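Local coordinates for tail spike protein gp49 (Pseudomonas phage LKA1, PDB 4RU4) that probably serves the phage as a tailspike polysaccharide lyase, cleaving the O-specific polysaccharide of Pseudomonas during virus entry, at residues 27-30 against 31-35; 48-51 against 52-55; 150-154 against 155-159; 411-414 against 415-418; 433-436 against 437-440. All coordinates share one frame; numbering follows the deposited sequence.

Contact 1: residues 27-30 against 31-35; sequences ASHP and LSERY. With EDO (1,2-ethanediol), chain C.
The His29 ring meets the Glu33 carboxylate at its edge. OE1 lies close to the ring plane and accepts a hydrogen bond from ND1, with His29 ND1 to Glu33 OE1 at 3.0 Å. The carboxylate is turned 72° against the ring, and OE1 offers the lone pair on the side of its other oxygen. The bond is bent, at 145°. A 1,2-ethanediol, probably from the crystallisation liquor, sits beside the pair, and its O1 is at the edge of the Arg34 guanidinium. Arg34 NE points almost straight at EDO O1, 2.9 Å away. Arg34 NH1 bonds to Gly21. Arg34 CB lies over one face of the Tyr35 ring, offset toward the rim.

Glu33 gets back to the histidine with its CG beside its own backbone N (chi1 -73°) and an extended chain beyond. The chain passes Pro30, and Glu33 OE2 comes to 3.7 Å from Pro30 CD. Glu33 N bonds to Pro30 O at 2.9 Å. This bond opens the 3-10 segment 31-33, and Ser32 OG rests on the proline ring, 3.5 Å from Pro30 CG.

This His-carboxylate pair lies at the surface, away from the calcium site. His29 is gripped at both ring nitrogens, because NE2 bonds to Asp25. Two carboxylates therefore fix the rotation of the ring. They would be expected to favour a protonated imidazole, although the charge is not seen.

Contact 2: residues 48-51 against 52-55; sequences AVAL and SDEI
Asp53 folds back on the backbone of Val49 and Ala50, and here the contact is tight. One oxygen takes both amides. Val49 N lies 2.8 Å from Asp53 OD2 and approaches nearly in line with the C-O bond. Ala50 N to Asp53 OD2 is longer, at 3.1 Å, and comes from well above the carboxylate plane. A chi1 of -72° sets the carboxylate opposite the aspartate's carbonyl carbon and so swings it back over these amides. The backbone answers in the other direction, with Asp53 N to Ala50 O at 2.8 Å. That bond closes a type I beta turn from Ala50 to Asp53, so the aspartate is held by both its main chain and its side chain. Its other oxygen, OD1, forms a salt bridge with Arg81 and a hydrogen bond with Asn80. The buried carboxylate thus has partners on both oxygens, and these donors would probably stabilise its negative charge.

The outer side is looser. Ser52 is exposed at the turn, and Ser52 OG lies 3.7 Å from Ala50 CB. Val49 is exposed too, and its side chain touches Arg81.

The turn lies between helix 38-44 and helix 55-65. Gln42 of the first helix bonds to Ala48 O. Glu54 occupies the N-cap position of the second, where the chain leaves the turn and enters the helix.

Contact 3: residues 150-154 against 155-159; sequences IYNPT and DSSFS
Hydrogen bonds from Ser157 to Thr154 carry this contact. Thr154 O accepts twice from the same residue. The hydroxyl bond is the shorter one, with Ser157 OG to Thr154 O at 2.8 Å, and it lies in the carbonyl plane. The amide comes from above that plane, with Ser157 N to Thr154 O at 3.2 Å and a bent angle of 138°. The amide bond closes a type II beta turn from Thr154 to Ser157. Ser156 takes the third position with a positive phi of 59°, as such turns require. Ser157 OG lies between its own backbone N and carbonyl carbon (chi1 49°), which turns it back toward Thr154 O. The same OG also has a hydrogen bond with Ala167 N.

A second small motif precedes the turn. Asn152 OD1 accepts from Thr154 N at 2.8 Å, with the donor tilted from the amide's carbonyl plane. This is an Asx turn, and it bends the chain round Pro153 as it leaves strand 147-151.

Van der Waals contacts join the two motifs. Ser157 sits over one face of the Asn152 amide, with Asn152 ND2 to Ser157 CB at 3.5 Å and Asn152 CG to Ser157 OG at 3.4 Å. Thr154 CG2 is 3.3 Å from Asp155 N.

The charged link leads outward, where Asp155 forms a salt bridge with Arg166. Neutral amides and hydroxyls therefore shape the loop of this Ig-like domain, while the charge ties its exposed corner to the chain before strand 168-177.

Contact 4: residues 411-414 against 415-418; sequences VLTT and NTTQ
The backbone makes a type I beta turn from Thr413 to Thr416, closed by Thr416 N to Thr413 O at 2.9 Å with the donor well above the carbonyl plane. Side-chain hydroxyls bond the turn from both ends. Thr416 OG1 accepts from Thr413 N at 3.1 Å, so the main chain and side chain of Thr416 make reciprocal bonds with one residue. With the hydroxyl placed this way (chi1 -56°), the methyl CG2 is left to face Leu412. That methyl meets Leu412 CD2 at 4.2 Å, the two side chains crossing at a slant. Thr416 OG1 also bonds to Ile377 O, so a buried hydroxyl has one partner within the turn and one at the end of strand 372-377.

Thr413 acts from the other end. Its OG1 accepts from Asn415 N at 3.0 Å in a fairly straight bond of 158°, which is an ST turn within the beta turn. The Asn415 side chain lies across this hydroxyl, with Asn415 CB to Thr413 OG1 at 3.6 Å.

Two waters hold the Asn415 amide. One accepts from Asn415 ND2 at 2.8 Å and also bonds to Thr413 OG1. The other donates to Asn415 OD1 and also bonds to Thr414 OG1. Each end of the amide is thus bridged to a threonine hydroxyl, which should limit its rotation.

The turn lies in the loop between strands 403-405 and 420-425 of the pectin lyase-like region. Val411 and Leu412 pack on strand 372-377, and Phe161 touches Thr413, Asn415 and Thr416.

Contact 5: residues 433-436 against 437-440; sequences SLST and SSYL
Leu434 covers the side chain of Ser438 with its CB, 3.6 Å from Ser438 OG, and reaches past it to Leu440. The two leucines meet by their methyls, Leu434 CD1 to Leu440 CD2 at 4.0 Å, with the side chains crossing at about a right angle. Both also touch Leu466, so the apolar patch continues beyond this loop.

Toward the tip of the turn the contact is polar. Ser438 OG accepts from Ser435 N at 2.9 Å along a nearly straight path of 162°. In return Ser438 N bonds to Ser435 O at 3.1 Å, closing a type I beta turn from Ser435 to Ser438. Ser435 OG takes Ser437 N at 2.9 Å, an ST turn inside the beta turn; a chi1 of 81° tucks this hydroxyl between the backbone N and carbonyl carbon of Ser435. This turn leads into strand 439-446 of the parallel beta-helix, a fold expected of a pectin lyase-like region.

Ser438 OG has a further hydrogen bond to Asp394, a calcium ligand. Ser438 is a second-shell residue and probably helps position the Asp394 carboxylate. Leu434 touches Asp394 as well.

Water lies on the outer side. One molecule accepts from Ser435 OG at an unusually short 2.5 Å and makes a weak bond to Ser438 OG. Ser437 has two conformers, and in one of them a second water links its OG to Thr436 OG1, so that bridge is uncertain.

How the contacts relate
The five contacts follow one another in series, and none encloses or crosses another. Contact 1 shapes the loop before helix 38-44. Contact 2 closes the turn between that helix and helix 55-65. These two touch: His29 N is 2.9 Å from Glu54 OE1, and His29 O is 2.8 Å from Ile55 N, both probable hydrogen bonds. Contact 3 lies far off, in the Ig-like domain after strand 147-151. Contact 4 closes a turn before strand 420-425. Phe161, just beyond contact 3 in the chain, packs on contact 4, so the Ig-like domain meets the beta-helix here. Contact 5 opens strand 439-446 beside the calcium site, its centre about 27 Å from that of contact 4.

Contact 1: residues 27-30 against 31-35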
# COMPACT_ATOMS: atom_id res chain seq x y z
N ALA B 27 -17.45 -32.23 -27.91
CA ALA B 27 -18.55 -33.19 -27.87
C ALA B 27 -18.12 -34.39 -27.03
O ALA B 27 -16.91 -34.61 -26.83
CB ALA B 27 -18.93 -33.65 -29.28
N SER B 28 -19.10 -35.15 -26.56
CA SER B 28 -18.84 -36.39 -25.83
C SER B 28 -18.28 -37.50 -26.73
O SER B 28 -18.69 -37.67 -27.87
CB SER B 28 -20.11 -36.90 -25.14
OG SER B 28 -20.40 -36.09 -24.03
N HIS B 29 -17.33 -38.26 -26.18
CA HIS B 29 -16.79 -39.42 -26.87
C HIS B 29 -16.51 -40.45 -25.80
O HIS B 29 -15.41 -40.49 -25.24
CB HIS B 29 -15.50 -39.06 -27.62
CG HIS B 29 -15.67 -37.94 -28.60
ND1 HIS B 29 -16.34 -38.09 -29.79
CD2 HIS B 29 -15.31 -36.63 -28.54
CE1 HIS B 29 -16.37 -36.94 -30.44
NE2 HIS B 29 -15.74 -36.04 -29.71
N PRO B 30 -17.51 -41.27 -25.48
CA PRO B 30 -17.25 -42.34 -24.51
C PRO B 30 -16.24 -43.34 -25.08
O PRO B 30 -16.07 -43.46 -26.30
CB PRO B 30 -18.63 -42.98 -24.31
CG PRO B 30 -19.38 -42.66 -25.60
CD PRO B 30 -18.89 -41.29 -26.00
N LEU B 31 -15.54 -44.05 -24.19
CA LEU B 31 -14.57 -45.06 -24.58
C LEU B 31 -15.20 -46.11 -25.50
O LEU B 31 -14.51 -46.67 -26.34
CB LEU B 31 -13.99 -45.74 -23.33
CG LEU B 31 -13.00 -44.92 -22.52
CD1 LEU B 31 -12.77 -45.59 -21.17
CD2 LEU B 31 -11.67 -44.76 -23.26
N SER B 32 -16.50 -46.34 -25.35
CA SER B 32 -17.21 -47.30 -26.20
C SER B 32 -17.13 -46.95 -27.70
O SER B 32 -17.23 -47.83 -28.54
CB SER B 32 -18.66 -47.43 -25.75
OG SER B 32 -19.30 -46.17 -25.71
N GLU B 33 -16.90 -45.69 -28.03
CA GLU B 33 -16.64 -45.33 -29.43
C GLU B 33 -15.39 -46.00 -29.99
O GLU B 33 -15.27 -46.18 -31.20
CB GLU B 33 -16.52 -43.81 -29.61
CG GLU B 33 -17.85 -43.09 -29.51
CD GLU B 33 -17.74 -41.58 -29.77
OE1 GLU B 33 -16.62 -41.09 -30.06
OE2 GLU B 33 -18.79 -40.90 -29.67
N ARG B 34 -14.45 -46.37 -29.13
CA ARG B 34 -13.18 -46.91 -29.59
C ARG B 34 -12.92 -48.34 -29.19
O ARG B 34 -12.17 -49.03 -29.87
CB ARG B 34 -12.02 -46.07 -29.05
CG ARG B 34 -11.47 -45.14 -30.04
CD ARG B 34 -10.41 -44.26 -29.44
NE ARG B 34 -10.56 -42.95 -30.04
CZ ARG B 34 -9.84 -41.88 -29.72
NH1 ARG B 34 -8.89 -41.96 -28.80
NH2 ARG B 34 -10.08 -40.74 -30.35
N TYR B 35 -13.45 -48.75 -28.04
CA TYR B 35 -13.13 -50.07 -27.52
C TYR B 35 -14.41 -50.85 -27.35
O TYR B 35 -15.39 -50.35 -26.80
CB TYR B 35 -12.37 -49.96 -26.18
CG TYR B 35 -11.16 -49.10 -26.35
CD1 TYR B 35 -10.04 -49.61 -26.99
CD2 TYR B 35 -11.17 -47.77 -25.97
CE1 TYR B 35 -8.93 -48.81 -27.22
CE2 TYR B 35 -10.07 -46.97 -26.18
CZ TYR B 35 -8.96 -47.50 -26.81
OH TYR B 35 -7.86 -46.71 -27.02
C1 EDO C . -13.91 -42.02 -31.61
O1 EDO C . -12.69 -42.66 -32.01
C2 EDO C . -13.64 -40.60 -31.13
O2 EDO C . -13.41 -39.72 -32.25

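Contact 2: residues 48-51 against 52-55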
# COMPACT_ATOMS: atom_id res chain seq x y z
N ALA B 48 -9.37 -46.43 -16.27
CA ALA B 48 -10.73 -46.26 -16.75
C ALA B 48 -11.66 -47.16 -15.92
O ALA B 48 -11.32 -48.30 -15.61
CB ALA B 48 -10.82 -46.65 -18.22
N VAL B 49 -12.84 -46.65 -15.59
CA VAL B 49 -13.79 -47.40 -14.77
C VAL B 49 -14.86 -48.12 -15.61
O VAL B 49 -15.26 -49.26 -15.30
CB VAL B 49 -14.42 -46.47 -13.71
CG1 VAL B 49 -15.47 -47.21 -12.83
CG2 VAL B 49 -13.32 -45.85 -12.84
N ALA B 50 -15.28 -47.48 -16.70
CA ALA B 50 -16.35 -48.01 -17.53
C ALA B 50 -16.26 -47.50 -18.96
O ALA B 50 -15.76 -46.39 -19.22
CB ALA B 50 -17.72 -47.62 -16.93
N LEU B 51 -16.76 -48.29 -19.91
CA LEU B 51 -16.76 -47.88 -21.31
C LEU B 51 -17.52 -46.57 -21.54
O LEU B 51 -17.34 -45.92 -22.56
CB LEU B 51 -17.34 -48.98 -22.19
CG LEU B 51 -16.42 -50.19 -22.38
CD1 LEU B 51 -17.11 -51.32 -23.21
CD2 LEU B 51 -15.14 -49.72 -23.04
N SER B 52 -18.34 -46.16 -20.58
CA SER B 52 -19.06 -44.91 -20.74
C SER B 52 -18.24 -43.68 -20.29
O SER B 52 -18.68 -42.55 -20.47
CB SER B 52 -20.38 -44.98 -19.97
OG SER B 52 -20.11 -45.37 -18.64
N ASP B 53 -17.06 -43.91 -19.70
CA ASP B 53 -16.14 -42.80 -19.36
C ASP B 53 -15.74 -42.04 -20.62
O ASP B 53 -15.59 -42.62 -21.69
CB ASP B 53 -14.84 -43.31 -18.71
CG ASP B 53 -15.04 -43.81 -17.29
OD1 ASP B 53 -16.07 -43.47 -16.67
OD2 ASP B 53 -14.16 -44.55 -16.81
N GLU B 54 -15.49 -40.74 -20.48
CA GLU B 54 -15.06 -39.92 -21.60
C GLU B 54 -13.62 -40.21 -22.01
O GLU B 54 -12.73 -40.33 -21.16
CB GLU B 54 -15.18 -38.42 -21.23
CG GLU B 54 -16.62 -37.94 -21.05
CD GLU B 54 -17.37 -37.77 -22.36
OE1 GLU B 54 -16.73 -37.77 -23.43
OE2 GLU B 54 -18.62 -37.62 -22.33
N ILE B 55 -13.39 -40.33 -23.31
CA ILE B 55 -12.03 -40.43 -23.82
C ILE B 55 -11.16 -39.23 -23.36
O ILE B 55 -10.00 -39.42 -22.99
CB ILE B 55 -12.05 -40.57 -25.37
CG1 ILE B 55 -12.55 -41.98 -25.75
CG2 ILE B 55 -10.67 -40.26 -25.98
CD1 ILE B 55 -13.06 -42.13 -27.21

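Contact 3: residues 150-154 against 155-159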
# COMPACT_ATOMS: atom_id res chain seq x y z
N ILE B 150 2.95 -28.41 13.34
CA ILE B 150 2.61 -28.75 14.72
C ILE B 150 1.10 -28.69 14.81
O ILE B 150 0.50 -27.69 14.41
CB ILE B 150 3.22 -27.72 15.67
CG1 ILE B 150 4.75 -27.68 15.49
CG2 ILE B 150 2.77 -27.98 17.13
CD1 ILE B 150 5.46 -26.57 16.28
N TYR B 151 0.46 -29.76 15.32
CA TYR B 151 -1.00 -29.82 15.36
C TYR B 151 -1.52 -30.25 16.72
O TYR B 151 -1.06 -31.25 17.27
CB TYR B 151 -1.50 -30.81 14.31
CG TYR B 151 -2.97 -31.15 14.38
CD1 TYR B 151 -3.94 -30.16 14.17
CD2 TYR B 151 -3.40 -32.46 14.59
CE1 TYR B 151 -5.29 -30.45 14.22
CE2 TYR B 151 -4.76 -32.77 14.63
CZ TYR B 151 -5.69 -31.77 14.44
OH TYR B 151 -7.03 -32.06 14.47
N ASN B 152 -2.48 -29.51 17.24
CA ASN B 152 -3.16 -29.87 18.48
C ASN B 152 -4.55 -30.42 18.16
O ASN B 152 -5.44 -29.67 17.75
CB ASN B 152 -3.26 -28.65 19.38
CG ASN B 152 -3.81 -29.00 20.76
OD1 ASN B 152 -4.50 -30.00 20.92
ND2 ASN B 152 -3.50 -28.17 21.76
N PRO B 153 -4.77 -31.74 18.35
CA PRO B 153 -6.07 -32.31 18.00
C PRO B 153 -7.18 -31.89 18.96
O PRO B 153 -8.33 -32.22 18.68
CB PRO B 153 -5.86 -33.84 18.15
CG PRO B 153 -4.39 -34.04 18.40
CD PRO B 153 -3.84 -32.74 18.92
N THR B 154 -6.86 -31.20 20.05
CA THR B 154 -7.92 -30.82 20.99
C THR B 154 -8.87 -29.79 20.38
O THR B 154 -8.41 -28.77 19.84
CB THR B 154 -7.34 -30.25 22.28
OG1 THR B 154 -6.60 -31.28 22.94
CG2 THR B 154 -8.43 -29.73 23.22
N ASP B 155 -10.17 -30.07 20.41
CA ASP B 155 -11.15 -29.12 19.88
C ASP B 155 -10.98 -27.72 20.46
O ASP B 155 -10.77 -27.55 21.66
CB ASP B 155 -12.59 -29.57 20.17
CG ASP B 155 -12.97 -30.83 19.41
OD1 ASP B 155 -12.23 -31.25 18.50
OD2 ASP B 155 -14.03 -31.40 19.74
N SER B 156 -11.10 -26.72 19.59
CA SER B 156 -11.05 -25.32 19.99
C SER B 156 -9.76 -24.92 20.68
O SER B 156 -9.72 -23.93 21.42
CB SER B 156 -12.25 -24.94 20.88
OG SER B 156 -13.43 -24.88 20.10
N SER B 157 -8.70 -25.66 20.41
CA SER B 157 -7.42 -25.34 21.03
C SER B 157 -6.84 -23.96 20.57
O SER B 157 -6.04 -23.37 21.29
CB SER B 157 -6.41 -26.49 20.89
OG SER B 157 -6.31 -26.99 19.56
N PHE B 158 -7.28 -23.44 19.42
CA PHE B 158 -6.92 -22.05 19.09
C PHE B 158 -8.02 -21.03 19.53
O PHE B 158 -7.74 -20.00 20.15
CB PHE B 158 -6.65 -21.90 17.58
CG PHE B 158 -6.43 -20.45 17.14
CD1 PHE B 158 -5.21 -19.82 17.37
CD2 PHE B 158 -7.44 -19.74 16.51
CE1 PHE B 158 -5.01 -18.46 16.96
CE2 PHE B 158 -7.25 -18.40 16.11
CZ PHE B 158 -6.03 -17.78 16.34
N SER B 159 -9.26 -21.32 19.17
CA SER B 159 -10.40 -20.46 19.52
C SER B 159 -11.63 -21.24 19.94
O SER B 159 -11.98 -22.27 19.32
CB SER B 159 -10.74 -19.54 18.34
OG SER B 159 -11.96 -18.88 18.56

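Contact 4: residues 411-414 against 415-418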
# COMPACT_ATOMS: atom_id res chain seq x y z
N VAL B 411 -20.13 -11.53 19.52
CA VAL B 411 -18.81 -11.39 18.93
C VAL B 411 -17.73 -11.23 20.00
O VAL B 411 -16.62 -11.75 19.87
CB VAL B 411 -18.80 -10.14 18.01
CG1 VAL B 411 -17.37 -9.81 17.50
CG2 VAL B 411 -19.76 -10.34 16.84
N LEU B 412 -18.07 -10.47 21.03
CA LEU B 412 -17.19 -10.22 22.17
C LEU B 412 -17.78 -11.01 23.35
O LEU B 412 -18.69 -10.55 24.05
CB LEU B 412 -17.09 -8.71 22.45
CG LEU B 412 -16.47 -7.82 21.34
CD1 LEU B 412 -16.56 -6.28 21.66
CD2 LEU B 412 -15.03 -8.21 21.01
N THR B 413 -17.30 -12.25 23.52
CA THR B 413 -17.98 -13.19 24.41
C THR B 413 -16.96 -13.85 25.31
O THR B 413 -15.80 -13.46 25.31
CB THR B 413 -18.67 -14.29 23.58
OG1 THR B 413 -17.66 -15.10 22.95
CG2 THR B 413 -19.57 -13.68 22.48
N THR B 414 -17.36 -14.90 26.02
CA THR B 414 -16.41 -15.63 26.85
C THR B 414 -15.30 -16.27 26.01
O THR B 414 -14.26 -16.70 26.54
CB THR B 414 -17.09 -16.71 27.73
OG1 THR B 414 -17.72 -17.68 26.89
CG2 THR B 414 -18.14 -16.08 28.64
N ASN B 415 -15.50 -16.35 24.70
CA ASN B 415 -14.46 -16.88 23.80
C ASN B 415 -13.44 -15.81 23.34
O ASN B 415 -12.43 -16.13 22.70
CB ASN B 415 -15.11 -17.59 22.60
CG ASN B 415 -15.79 -18.89 22.98
OD1 ASN B 415 -15.20 -19.71 23.70
ND2 ASN B 415 -17.03 -19.10 22.51
N THR B 416 -13.72 -14.56 23.65
CA THR B 416 -12.76 -13.45 23.39
C THR B 416 -11.83 -13.38 24.58
O THR B 416 -12.20 -12.82 25.63
CB THR B 416 -13.50 -12.11 23.27
OG1 THR B 416 -14.52 -12.22 22.25
CG2 THR B 416 -12.52 -10.98 22.90
N THR B 417 -10.65 -13.98 24.46
CA THR B 417 -9.84 -14.21 25.65
C THR B 417 -8.62 -13.30 25.75
O THR B 417 -7.90 -13.37 26.73
CB THR B 417 -9.36 -15.68 25.70
OG1 THR B 417 -8.59 -15.94 24.53
CG2 THR B 417 -10.55 -16.62 25.71
N GLN B 418 -8.38 -12.46 24.74
CA GLN B 418 -7.24 -11.57 24.73
C GLN B 418 -7.70 -10.12 24.54
O GLN B 418 -8.72 -9.87 23.90
CB GLN B 418 -6.25 -12.00 23.64
CG GLN B 418 -5.69 -13.43 23.83
CD GLN B 418 -4.82 -13.89 22.64
OE1 GLN B 418 -4.21 -13.08 21.95
NE2 GLN B 418 -4.78 -15.20 22.41
O HOH W 1 -18.86 -17.16 21.77
O HOH W 2 -16.52 -20.07 26.32

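Contact 5: residues 433-436 against 437-440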
# COMPACT_ATOMS: atom_id res chain seq x y z
N SER B 433 -26.69 8.47 3.58
CA SER B 433 -28.09 8.13 3.89
C SER B 433 -28.29 7.57 5.29
O SER B 433 -29.18 6.75 5.51
CB SER B 433 -28.67 7.17 2.84
OG SER B 433 -28.47 7.70 1.54
N LEU B 434 -27.48 8.03 6.24
CA LEU B 434 -27.68 7.65 7.64
C LEU B 434 -28.74 8.55 8.29
O LEU B 434 -29.15 9.56 7.70
CB LEU B 434 -26.36 7.75 8.43
CG LEU B 434 -25.15 6.98 7.92
CD1 LEU B 434 -23.95 7.21 8.88
CD2 LEU B 434 -25.45 5.46 7.75
N SER B 435 -29.19 8.19 9.50
CA SER B 435 -30.13 9.06 10.24
C SER B 435 -29.44 9.68 11.45
O SER B 435 -28.26 9.40 11.74
CB SER B 435 -31.36 8.29 10.72
OG SER B 435 -31.07 7.57 11.90
N THR B 436 -30.19 10.52 12.18
CA THR B 436 -29.67 11.11 13.40
C THR B 436 -29.56 10.09 14.51
O THR B 436 -29.13 10.44 15.61
CB THR B 436 -30.54 12.29 13.87
OG1 THR B 436 -31.88 11.83 14.03
CG2 THR B 436 -30.52 13.40 12.84
N SER B 437 -30.00 8.86 14.26
CA SER B 437 -29.80 7.76 15.23
C SER B 437 -28.61 6.84 14.87
O SER B 437 -28.21 6.00 15.66
CB SER B 437 -31.09 6.92 15.40
OG SER B 437 -32.17 7.71 15.88
N SER B 438 -28.02 7.02 13.70
CA SER B 438 -26.95 6.11 13.25
C SER B 438 -25.61 6.40 13.92
O SER B 438 -25.35 7.55 14.30
CB SER B 438 -26.80 6.18 11.72
OG SER B 438 -28.05 6.03 11.06
N TYR B 439 -24.77 5.37 14.02
CA TYR B 439 -23.44 5.49 14.61
C TYR B 439 -22.39 4.89 13.67
O TYR B 439 -22.65 3.92 12.96
CB TYR B 439 -23.37 4.82 16.00
CG TYR B 439 -24.33 3.64 16.14
CD1 TYR B 439 -23.97 2.37 15.72
CD2 TYR B 439 -25.59 3.82 16.70
CE1 TYR B 439 -24.85 1.30 15.82
CE2 TYR B 439 -26.48 2.75 16.82
CZ TYR B 439 -26.10 1.50 16.38
OH TYR B 439 -26.98 0.45 16.50
N LEU B 440 -21.21 5.49 13.64
CA LEU B 440 -20.19 5.00 12.70
C LEU B 440 -19.63 3.66 13.15
O LEU B 440 -19.42 2.76 12.35
CB LEU B 440 -19.09 6.02 12.52
CG LEU B 440 -19.61 7.36 11.98
CD1 LEU B 440 -18.45 8.30 11.79
CD2 LEU B 440 -20.32 7.11 10.63
O HOH W 3 -31.34 5.11 11.42
O HOH W 4 -33.26 9.34 14.05